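Local coordinates for uncharacterized protein (Bacteroides ovatus, PDB 4DQA) that is of unknown function but probably binds carbohydrate, pairing a BT_3987-like N-terminal domain with a concanavalin A-like lectin/glucanase domain, at residues N65-L69 with S108-P112; V54-Y58 with I128-F132; V43-V49 with M113-S119. All blocks are in the same frame, centred on the assembly; numbering follows the deposited sequence.

Contact 1 of 3, residues N65-L69 with S108-P112; sequences NYEML and SYVLP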
loop_
_atom_site.group_PDB
_atom_site.type_symbol
_atom_site.label_atom_id
_atom_site.label_comp_id
_atom_site.label_asym_id
_atom_site.label_seq_id
_atom_site.Cartn_x
_atom_site.Cartn_y
_atom_site.Cartn_z
ATOM N N ASN A 65 -6.625 -11.540 -5.679
ATOM C CA ASN A 65 -7.286 -10.343 -5.179
ATOM C C ASN A 65 -7.712 -9.424 -6.309
ATOM O O ASN A 65 -7.746 -8.203 -6.171
ATOM C CB ASN A 65 -6.367 -9.589 -4.214
ATOM C CG ASN A 65 -7.067 -9.229 -2.924
ATOM O OD1 ASN A 65 -6.621 -9.598 -1.836
ATOM N ND2 ASN A 65 -8.190 -8.519 -3.039
ATOM N N TYR A 66 -8.088 -10.020 -7.436
ATOM C CA TYR A 66 -8.504 -9.207 -8.570
ATOM C C TYR A 66 -9.809 -8.446 -8.330
ATOM O O TYR A 66 -10.775 -8.969 -7.764
ATOM C CB TYR A 66 -8.627 -10.049 -9.846
ATOM C CG TYR A 66 -7.306 -10.624 -10.287
ATOM C CD1 TYR A 66 -6.327 -9.823 -10.882
ATOM C CD2 TYR A 66 -7.019 -11.963 -10.091
ATOM C CE1 TYR A 66 -5.122 -10.353 -11.272
ATOM C CE2 TYR A 66 -5.815 -12.498 -10.473
ATOM C CZ TYR A 66 -4.869 -11.694 -11.067
ATOM O OH TYR A 66 -3.668 -12.236 -11.454
ATOM N N GLU A 67 -9.805 -7.190 -8.771
ATOM C CA GLU A 67 -10.975 -6.325 -8.744
ATOM C C GLU A 67 -11.625 -6.275 -10.123
ATOM O O GLU A 67 -10.943 -6.114 -11.113
ATOM C CB GLU A 67 -10.540 -4.909 -8.356
ATOM C CG GLU A 67 -10.363 -4.687 -6.866
ATOM C CD GLU A 67 -11.530 -3.929 -6.281
ATOM O OE1 GLU A 67 -12.627 -4.516 -6.202
ATOM O OE2 GLU A 67 -11.358 -2.742 -5.930
HETATM N N MSE A 68 -12.938 -6.394 -10.174
HETATM C CA MSE A 68 -13.668 -6.301 -11.404
HETATM C C MSE A 68 -13.676 -4.874 -11.943
HETATM O O MSE A 68 -13.862 -3.921 -11.202
HETATM C CB MSE A 68 -15.083 -6.763 -11.082
HETATM C CG MSE A 68 -16.023 -6.644 -12.187
HETATM SE SE MSE A 68 -16.223 -8.334 -13.074
HETATM C CE MSE A 68 -17.453 -7.678 -14.243
ATOM N N LEU A 69 -13.440 -4.721 -13.233
ATOM C CA LEU A 69 -13.578 -3.422 -13.873
ATOM C C LEU A 69 -15.067 -3.111 -13.991
ATOM O O LEU A 69 -15.881 -4.024 -14.029
ATOM C CB LEU A 69 -12.973 -3.462 -15.272
ATOM C CG LEU A 69 -11.455 -3.479 -15.378
ATOM C CD1 LEU A 69 -11.037 -3.651 -16.815
ATOM C CD2 LEU A 69 -10.902 -2.199 -14.825
ATOM N N SER A 108 -4.907 -5.013 -8.767
ATOM C CA SER A 108 -4.933 -5.720 -10.025
ATOM C C SER A 108 -6.394 -5.915 -10.402
ATOM O O SER A 108 -7.233 -6.163 -9.557
ATOM C CB SER A 108 -4.134 -7.022 -9.935
ATOM O OG SER A 108 -2.747 -6.739 -9.753
ATOM N N TYR A 109 -6.678 -5.717 -11.680
ATOM C CA TYR A 109 -8.053 -5.687 -12.169
ATOM C C TYR A 109 -8.285 -6.779 -13.183
ATOM O O TYR A 109 -7.336 -7.292 -13.797
ATOM C CB TYR A 109 -8.342 -4.326 -12.820
ATOM C CG TYR A 109 -8.236 -3.183 -11.851
ATOM C CD1 TYR A 109 -9.331 -2.787 -11.094
ATOM C CD2 TYR A 109 -7.035 -2.535 -11.656
ATOM C CE1 TYR A 109 -9.226 -1.743 -10.189
ATOM C CE2 TYR A 109 -6.919 -1.497 -10.760
ATOM C CZ TYR A 109 -8.018 -1.123 -10.019
ATOM O OH TYR A 109 -7.906 -0.099 -9.122
ATOM N N VAL A 110 -9.544 -7.142 -13.365
ATOM C CA VAL A 110 -9.877 -8.162 -14.343
ATOM C C VAL A 110 -11.156 -7.793 -15.064
ATOM O O VAL A 110 -12.081 -7.202 -14.495
ATOM C CB VAL A 110 -10.004 -9.549 -13.670
ATOM C CG1 VAL A 110 -11.061 -9.512 -12.572
ATOM C CG2 VAL A 110 -10.305 -10.654 -14.694
ATOM N N LEU A 111 -11.194 -8.155 -16.332
ATOM C CA LEU A 111 -12.401 -8.078 -17.133
ATOM C C LEU A 111 -12.665 -9.488 -17.653
ATOM O O LEU A 111 -11.917 -9.986 -18.497
ATOM C CB LEU A 111 -12.211 -7.108 -18.307
ATOM C CG LEU A 111 -13.400 -7.030 -19.265
ATOM C CD1 LEU A 111 -14.597 -6.465 -18.559
ATOM C CD2 LEU A 111 -13.055 -6.181 -20.487
ATOM N N PRO A 112 -13.718 -10.143 -17.155
ATOM C CA PRO A 112 -14.054 -11.482 -17.624
ATOM C C PRO A 112 -15.096 -11.379 -18.713
ATOM O O PRO A 112 -16.126 -10.752 -18.485
ATOM C CB PRO A 112 -14.627 -12.156 -16.379
ATOM C CG PRO A 112 -15.261 -11.032 -15.606
ATOM C CD PRO A 112 -14.473 -9.776 -15.945
HETATM O O HOH W 1 -5.880 -6.092 -6.379
HETATM O O HOH W 2 -10.226 0.116 -6.837
#

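Contact 2 of 3, residues V54-Y58 with I128-F132; sequences VVDEY and IAYFF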
loop_
_atom_site.group_PDB
_atom_site.type_symbol
_atom_site.label_atom_id
_atom_site.label_comp_id
_atom_site.label_asym_id
_atom_site.label_seq_id
_atom_site.Cartn_x
_atom_site.Cartn_y
_atom_site.Cartn_z
ATOM N N VAL A 54 -18.170 -14.438 -11.001
ATOM C CA VAL A 54 -17.134 -15.177 -11.700
ATOM C C VAL A 54 -15.745 -14.782 -11.175
ATOM O O VAL A 54 -14.867 -15.632 -10.955
ATOM C CB VAL A 54 -17.286 -14.898 -13.195
ATOM C CG1 VAL A 54 -16.073 -15.267 -13.983
ATOM C CG2 VAL A 54 -18.520 -15.601 -13.696
ATOM N N VAL A 55 -15.539 -13.496 -10.899
ATOM C CA VAL A 55 -14.277 -13.030 -10.338
ATOM C C VAL A 55 -14.122 -13.491 -8.894
ATOM O O VAL A 55 -13.055 -13.870 -8.463
ATOM C CB VAL A 55 -14.180 -11.499 -10.430
ATOM C CG1 VAL A 55 -12.905 -10.986 -9.786
ATOM C CG2 VAL A 55 -14.256 -11.065 -11.895
ATOM N N ASP A 56 -15.226 -13.507 -8.145
ATOM C CA ASP A 56 -15.178 -14.004 -6.788
ATOM C C ASP A 56 -14.799 -15.486 -6.760
ATOM O O ASP A 56 -14.014 -15.904 -5.901
ATOM C CB ASP A 56 -16.517 -13.762 -6.089
ATOM C CG ASP A 56 -16.930 -12.288 -6.094
ATOM O OD1 ASP A 56 -16.055 -11.408 -6.014
ATOM O OD2 ASP A 56 -18.147 -12.023 -6.169
ATOM N N GLU A 57 -15.358 -16.289 -7.663
ATOM C CA GLU A 57 -14.978 -17.701 -7.718
ATOM C C GLU A 57 -13.512 -17.887 -8.044
ATOM O O GLU A 57 -12.864 -18.780 -7.502
ATOM C CB GLU A 57 -15.777 -18.485 -8.745
ATOM C CG GLU A 57 -17.197 -18.758 -8.405
ATOM C CD GLU A 57 -17.840 -19.644 -9.449
ATOM O OE1 GLU A 57 -18.265 -19.124 -10.490
ATOM O OE2 GLU A 57 -17.940 -20.857 -9.215
ATOM N N TYR A 58 -13.006 -17.069 -8.962
ATOM C CA TYR A 58 -11.602 -17.142 -9.345
ATOM C C TYR A 58 -10.743 -16.781 -8.139
ATOM O O TYR A 58 -9.788 -17.482 -7.782
ATOM C CB TYR A 58 -11.340 -16.176 -10.525
ATOM C CG TYR A 58 -9.970 -16.320 -11.141
ATOM C CD1 TYR A 58 -8.876 -15.765 -10.537
ATOM C CD2 TYR A 58 -9.806 -16.980 -12.356
ATOM C CE1 TYR A 58 -7.618 -15.879 -11.097
ATOM C CE2 TYR A 58 -8.541 -17.102 -12.932
ATOM C CZ TYR A 58 -7.470 -16.550 -12.295
ATOM O OH TYR A 58 -6.179 -16.653 -12.824
ATOM N N ILE A 128 -15.347 -18.448 -20.657
ATOM C CA ILE A 128 -14.975 -17.139 -20.136
ATOM C C ILE A 128 -13.498 -16.894 -20.424
ATOM O O ILE A 128 -12.654 -17.764 -20.205
ATOM C CB ILE A 128 -15.228 -17.023 -18.622
ATOM C CG1 ILE A 128 -16.715 -17.215 -18.308
ATOM C CG2 ILE A 128 -14.709 -15.674 -18.106
ATOM C CD1 ILE A 128 -17.007 -17.407 -16.843
ATOM N N ALA A 129 -13.201 -15.715 -20.954
ATOM C CA ALA A 129 -11.840 -15.270 -21.195
ATOM C C ALA A 129 -11.534 -14.206 -20.139
ATOM O O ALA A 129 -12.347 -13.293 -19.926
ATOM C CB ALA A 129 -11.715 -14.684 -22.604
ATOM N N TYR A 130 -10.373 -14.315 -19.500
ATOM C CA TYR A 130 -10.008 -13.398 -18.423
ATOM C C TYR A 130 -8.889 -12.474 -18.867
ATOM O O TYR A 130 -7.841 -12.924 -19.328
ATOM C CB TYR A 130 -9.557 -14.173 -17.183
ATOM C CG TYR A 130 -10.586 -15.110 -16.605
ATOM C CD1 TYR A 130 -10.775 -16.384 -17.134
ATOM C CD2 TYR A 130 -11.354 -14.741 -15.517
ATOM C CE1 TYR A 130 -11.701 -17.240 -16.615
ATOM C CE2 TYR A 130 -12.276 -15.606 -14.980
ATOM C CZ TYR A 130 -12.464 -16.851 -15.548
ATOM O OH TYR A 130 -13.406 -17.730 -15.027
ATOM N N PHE A 131 -9.146 -11.180 -18.799
ATOM C CA PHE A 131 -8.157 -10.185 -19.152
ATOM C C PHE A 131 -7.765 -9.441 -17.887
ATOM O O PHE A 131 -8.603 -8.858 -17.227
ATOM C CB PHE A 131 -8.741 -9.238 -20.190
ATOM C CG PHE A 131 -9.149 -9.948 -21.458
ATOM C CD1 PHE A 131 -8.227 -10.157 -22.486
ATOM C CD2 PHE A 131 -10.415 -10.465 -21.586
ATOM C CE1 PHE A 131 -8.603 -10.835 -23.646
ATOM C CE2 PHE A 131 -10.794 -11.146 -22.747
ATOM C CZ PHE A 131 -9.881 -11.338 -23.763
ATOM N N PHE A 132 -6.485 -9.494 -17.558
ATOM C CA PHE A 132 -5.988 -8.946 -16.307
ATOM C C PHE A 132 -5.209 -7.666 -16.581
ATOM O O PHE A 132 -4.489 -7.537 -17.585
ATOM C CB PHE A 132 -5.104 -9.969 -15.615
ATOM C CG PHE A 132 -5.824 -11.216 -15.223
ATOM C CD1 PHE A 132 -6.625 -11.237 -14.105
ATOM C CD2 PHE A 132 -5.697 -12.376 -15.962
ATOM C CE1 PHE A 132 -7.281 -12.382 -13.726
ATOM C CE2 PHE A 132 -6.352 -13.525 -15.592
ATOM C CZ PHE A 132 -7.154 -13.532 -14.470
HETATM O O HOH W 3 -14.252 -17.905 -12.462
#

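Contact 3 of 3, residues V43-V49 with M113-S119; sequences VDVSYSV and MRVHSSS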
loop_
_atom_site.group_PDB
_atom_site.type_symbol
_atom_site.label_atom_id
_atom_site.label_comp_id
_atom_site.label_asym_id
_atom_site.label_seq_id
_atom_site.Cartn_x
_atom_site.Cartn_y
_atom_site.Cartn_z
ATOM N N VAL A 43 -21.374 -20.333 -37.811
ATOM C CA VAL A 43 -21.751 -20.390 -36.414
ATOM C C VAL A 43 -21.719 -18.972 -35.853
ATOM O O VAL A 43 -20.694 -18.277 -35.925
ATOM C CB VAL A 43 -20.787 -21.277 -35.616
ATOM C CG1 VAL A 43 -20.952 -21.092 -34.115
ATOM C CG2 VAL A 43 -21.003 -22.740 -36.011
ATOM N N ASP A 44 -22.850 -18.533 -35.316
ATOM C CA ASP A 44 -22.962 -17.190 -34.798
ATOM C C ASP A 44 -22.660 -17.146 -33.313
ATOM O O ASP A 44 -23.028 -18.051 -32.563
ATOM C CB ASP A 44 -24.353 -16.646 -35.059
ATOM C CG ASP A 44 -24.644 -16.532 -36.540
ATOM O OD1 ASP A 44 -23.798 -15.922 -37.239
ATOM O OD2 ASP A 44 -25.686 -17.063 -37.000
ATOM N N VAL A 45 -21.954 -16.103 -32.898
ATOM C CA VAL A 45 -21.590 -15.954 -31.487
ATOM C C VAL A 45 -21.860 -14.547 -31.008
ATOM O O VAL A 45 -22.099 -13.619 -31.797
ATOM C CB VAL A 45 -20.106 -16.320 -31.221
ATOM C CG1 VAL A 45 -19.801 -17.760 -31.629
ATOM C CG2 VAL A 45 -19.154 -15.330 -31.912
ATOM N N SER A 46 -21.868 -14.381 -29.698
ATOM C CA SER A 46 -21.940 -13.049 -29.133
ATOM C C SER A 46 -21.238 -13.030 -27.800
ATOM O O SER A 46 -20.868 -14.080 -27.265
ATOM C CB SER A 46 -23.377 -12.570 -28.987
ATOM O OG SER A 46 -24.056 -13.276 -27.946
ATOM N N TYR A 47 -21.059 -11.840 -27.263
ATOM C CA TYR A 47 -20.262 -11.669 -26.060
ATOM C C TYR A 47 -20.945 -10.794 -25.035
ATOM O O TYR A 47 -21.773 -9.932 -25.358
ATOM C CB TYR A 47 -18.902 -11.055 -26.426
ATOM C CG TYR A 47 -18.125 -11.874 -27.429
ATOM C CD1 TYR A 47 -17.409 -12.997 -27.019
ATOM C CD2 TYR A 47 -18.110 -11.556 -28.783
ATOM C CE1 TYR A 47 -16.721 -13.769 -27.919
ATOM C CE2 TYR A 47 -17.403 -12.323 -29.692
ATOM C CZ TYR A 47 -16.712 -13.431 -29.250
ATOM O OH TYR A 47 -16.007 -14.196 -30.164
ATOM N N SER A 48 -20.551 -10.983 -23.787
ATOM C CA SER A 48 -21.010 -10.117 -22.718
ATOM C C SER A 48 -19.977 -10.092 -21.613
ATOM O O SER A 48 -19.113 -10.962 -21.540
ATOM C CB SER A 48 -22.326 -10.612 -22.146
ATOM O OG SER A 48 -22.159 -11.893 -21.538
ATOM N N VAL A 49 -20.055 -9.095 -20.747
ATOM C CA VAL A 49 -19.206 -9.088 -19.552
ATOM C C VAL A 49 -19.807 -10.052 -18.557
ATOM O O VAL A 49 -21.016 -10.040 -18.296
ATOM C CB VAL A 49 -19.117 -7.694 -18.964
ATOM C CG1 VAL A 49 -18.311 -7.699 -17.657
ATOM C CG2 VAL A 49 -18.522 -6.723 -19.983
HETATM N N MSE A 113 -14.803 -11.923 -19.888
HETATM C CA MSE A 113 -15.747 -11.889 -20.999
HETATM C C MSE A 113 -16.331 -13.272 -21.255
HETATM O O MSE A 113 -15.606 -14.247 -21.362
HETATM C CB MSE A 113 -15.039 -11.432 -22.265
HETATM C CG MSE A 113 -14.374 -10.068 -22.192
HETATM SE SE MSE A 113 -15.692 -8.650 -21.962
HETATM C CE MSE A 113 -16.988 -9.160 -23.230
ATOM N N ARG A 114 -17.648 -13.335 -21.376
ATOM C CA ARG A 114 -18.346 -14.560 -21.673
ATOM C C ARG A 114 -18.675 -14.626 -23.135
ATOM O O ARG A 114 -19.020 -13.616 -23.736
ATOM C CB ARG A 114 -19.649 -14.614 -20.880
ATOM C CG ARG A 114 -20.411 -15.904 -21.058
ATOM C CD ARG A 114 -21.529 -15.999 -20.059
ATOM N NE ARG A 114 -21.082 -16.261 -18.689
ATOM C CZ ARG A 114 -20.948 -17.477 -18.160
ATOM N NH1 ARG A 114 -21.181 -18.557 -18.903
ATOM N NH2 ARG A 114 -20.584 -17.616 -16.884
ATOM N N VAL A 115 -18.571 -15.821 -23.709
ATOM C CA VAL A 115 -19.059 -16.052 -25.065
ATOM C C VAL A 115 -20.360 -16.851 -25.010
ATOM O O VAL A 115 -20.555 -17.728 -24.145
ATOM C CB VAL A 115 -17.991 -16.738 -25.976
ATOM C CG1 VAL A 115 -17.629 -18.128 -25.450
ATOM C CG2 VAL A 115 -18.473 -16.826 -27.425
ATOM N N HIS A 116 -21.249 -16.547 -25.951
ATOM C CA HIS A 116 -22.550 -17.161 -26.119
ATOM C C HIS A 116 -22.671 -17.566 -27.592
ATOM O O HIS A 116 -21.958 -17.032 -28.458
ATOM C CB HIS A 116 -23.671 -16.146 -25.845
ATOM C CG HIS A 116 -23.547 -15.399 -24.562
ATOM N ND1 HIS A 116 -23.959 -15.903 -23.349
ATOM C CD2 HIS A 116 -23.052 -14.166 -24.305
ATOM C CE1 HIS A 116 -23.707 -15.020 -22.400
ATOM N NE2 HIS A 116 -23.184 -13.945 -22.959
ATOM N N SER A 117 -23.602 -18.465 -27.906
ATOM C CA SER A 117 -23.880 -18.766 -29.292
ATOM C C SER A 117 -25.351 -19.070 -29.485
ATOM O O SER A 117 -25.947 -19.785 -28.688
ATOM C CB SER A 117 -23.058 -19.972 -29.778
ATOM O OG SER A 117 -23.344 -20.289 -31.142
ATOM N N SER A 118 -25.915 -18.519 -30.548
ATOM C CA SER A 118 -27.280 -18.849 -30.918
ATOM C C SER A 118 -27.331 -20.053 -31.853
ATOM O O SER A 118 -28.418 -20.510 -32.236
ATOM C CB SER A 118 -27.960 -17.637 -31.562
ATOM O OG SER A 118 -27.270 -17.217 -32.745
ATOM N N SER A 119 -26.170 -20.579 -32.232
ATOM C CA SER A 119 -26.057 -21.665 -33.203
ATOM C C SER A 119 -25.758 -22.999 -32.548
ATOM O O SER A 119 -26.320 -24.040 -32.943
ATOM C CB SER A 119 -24.921 -21.382 -34.203
ATOM O OG SER A 119 -25.196 -20.277 -35.033
HETATM O O HOH W 4 -28.034 -18.494 -35.092
#

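Contact 1 of 3, residues N65-L69 with S108-P112
Residues 65-69 run beside strand segment 108-112 in a short parallel pairing, in which Glu67 lies across from Tyr109 (CA-CA 4.5 Å) and Met68 across from Val110. Three backbone hydrogen bonds establish the register: Glu67 N to Ser108 O (2.9 Å, N-H...O angle 171°), Val110 N to Glu67 O (2.8 Å) and Leu69 N to Val110 O (3.1 Å). Glu67 thus bonds through both N and O to the residues flanking Tyr109, the alternation expected of parallel strands. The end-to-end directions differ by 60°, consistent with a pairing of only two bridges. At its start, a water accepts from Ser108 N and donates to Asn65 O, both at 2.8 Å.

The side chains divide between the two faces of the sheet. On the face of Met68 and Val110, Tyr66 CB packs on Val110 CG1 at 3.7 Å, and the selenium of selenomethionine Met68 lies 3.7 Å from Pro112 CD; Val55 of helix 52-62 touches Met68, Val110 and Pro112 there. On the face of Glu67 and Tyr109, Glu67 CB meets Tyr109 CD1 at 3.7 Å, while Leu69 CD2 approaches Tyr109 CB and Leu69 CD1 approaches Leu111 CB, each at 3.9 Å. Tyr109 OH bonds to Lys104 O and also takes a hydrogen bond from a water that donates to Glu67 OE2.

Direct hydrogen bonding across the segments is entirely main chain to main chain, so register is set by the backbone, while apolar contacts on both faces attach strand 67-68 along one side of strand 107-117 in the mixed sheet of the BT_3987-like N-terminal domain.

Contact 2 of 3, residues V54-Y58 with I128-F132
The Tyr58 ring leans over Tyr130, with Tyr58 CD2 above one face of the Tyr130 ring and 3.9 Å from Tyr130 CE2. The centroids are 5.2 Å apart and the planes meet at 43°, an oblique pairing. Tyr58 also reaches Phe132, where Tyr58 CZ and Phe132 CZ are 3.7 Å apart; here the centroids lie 5.6 Å apart and the planes incline at 51°. Together the three rings form an aromatic cluster, and the phenol end of Tyr58 is hydrogen-bonded to Glu15.

One helical turn earlier, Val54 CG1 packs against Ile128 CD1 at 3.7 Å and Tyr130 CE2 at 3.9 Å. The spacing follows from the helix, whose Tyr58 N to Val54 O bond (3.1 Å) marks the i to i+4 turn that brings both side chains to the strand. Helix 52-62 packs here on one face of the mixed sheet of the BT_3987-like domain: the segment axes approach to 11.6 Å and cross at -75°, so segment 54-58 lies steeply across segment 128-132. Strand alternation supplies the other half of the interface, with Ile128, Tyr130 and Phe132 directed at the helix and Phe131 on the other side of the sheet, facing Phe29 of strand 27-35.

No direct hydrogen bond joins the segments. A water bridges them instead, donating to Val54 O at 2.8 Å and hydrogen-bonding with Tyr130 OH at 2.7 Å.

Contact 3 of 3, residues V43-V49 with M113-S119
Val43 CA lies 3.7 Å from Ser119 OG. At Asp44, side-chain hydroxyls replace the usual backbone partners: Asp44 N donates to Ser119 OG (2.9 Å), and Ser117 OG donates to Asp44 O (2.7 Å) while accepting from Ser119 N in an ST turn. Val45 CB touches Val115 CG2 diagonally, at 4.2 Å. Ser46 forms a hydrogen-bonded antiparallel pair with His116, N to O 2.9 Å and O to N 2.8 Å. Tyr47, in a non-hydrogen-bonded pair with Val115, packs CE1 on Val115 CG2 at 3.6 Å. Ser48 pairs with Arg114 through N to O at 3.0 Å and O to N at 2.8 Å, and its OG shares a 2.7 Å hydrogen bond with His116 NE2. Val49 CG2 meets Met113 SE (selenomethionine) at 4.0 Å. The chemistry implies an amphipathic strand pair: Val45, Tyr47, Val49, Met113 and Val115 form a mainly apolar face, where Val45 and Val115 meet Val9 and Ser33 of a facing sheet, consistent with an E-set-like sandwich, whereas Ser46, Ser48, Arg114 and His116 make the other polar.

All three contacts involve one mixed sheet; contacts 1 and 3 pair its strands, sharing 107-117, and contact 2 lays a helix on it. Strand 128-135 ties the set together, since Phe131 O lies 2.8 Å from Leu111 N, and Ala129 O 2.8 Å from Met113 N. Contacts 1 and 2, with centres about 7 Å apart, meet where Tyr66 CE1 comes within 3.3 Å of Phe132 CD1. Contact 1 joins main-chain bonds to apolar packing, half its touching residues being buried; contact 2, with none exposed, relies on aromatic packing. The centre of contact 3 lies about 38 Å from the centre of the chain; its apolar face is largely buried, its serine- and histidine-bearing face partly exposed.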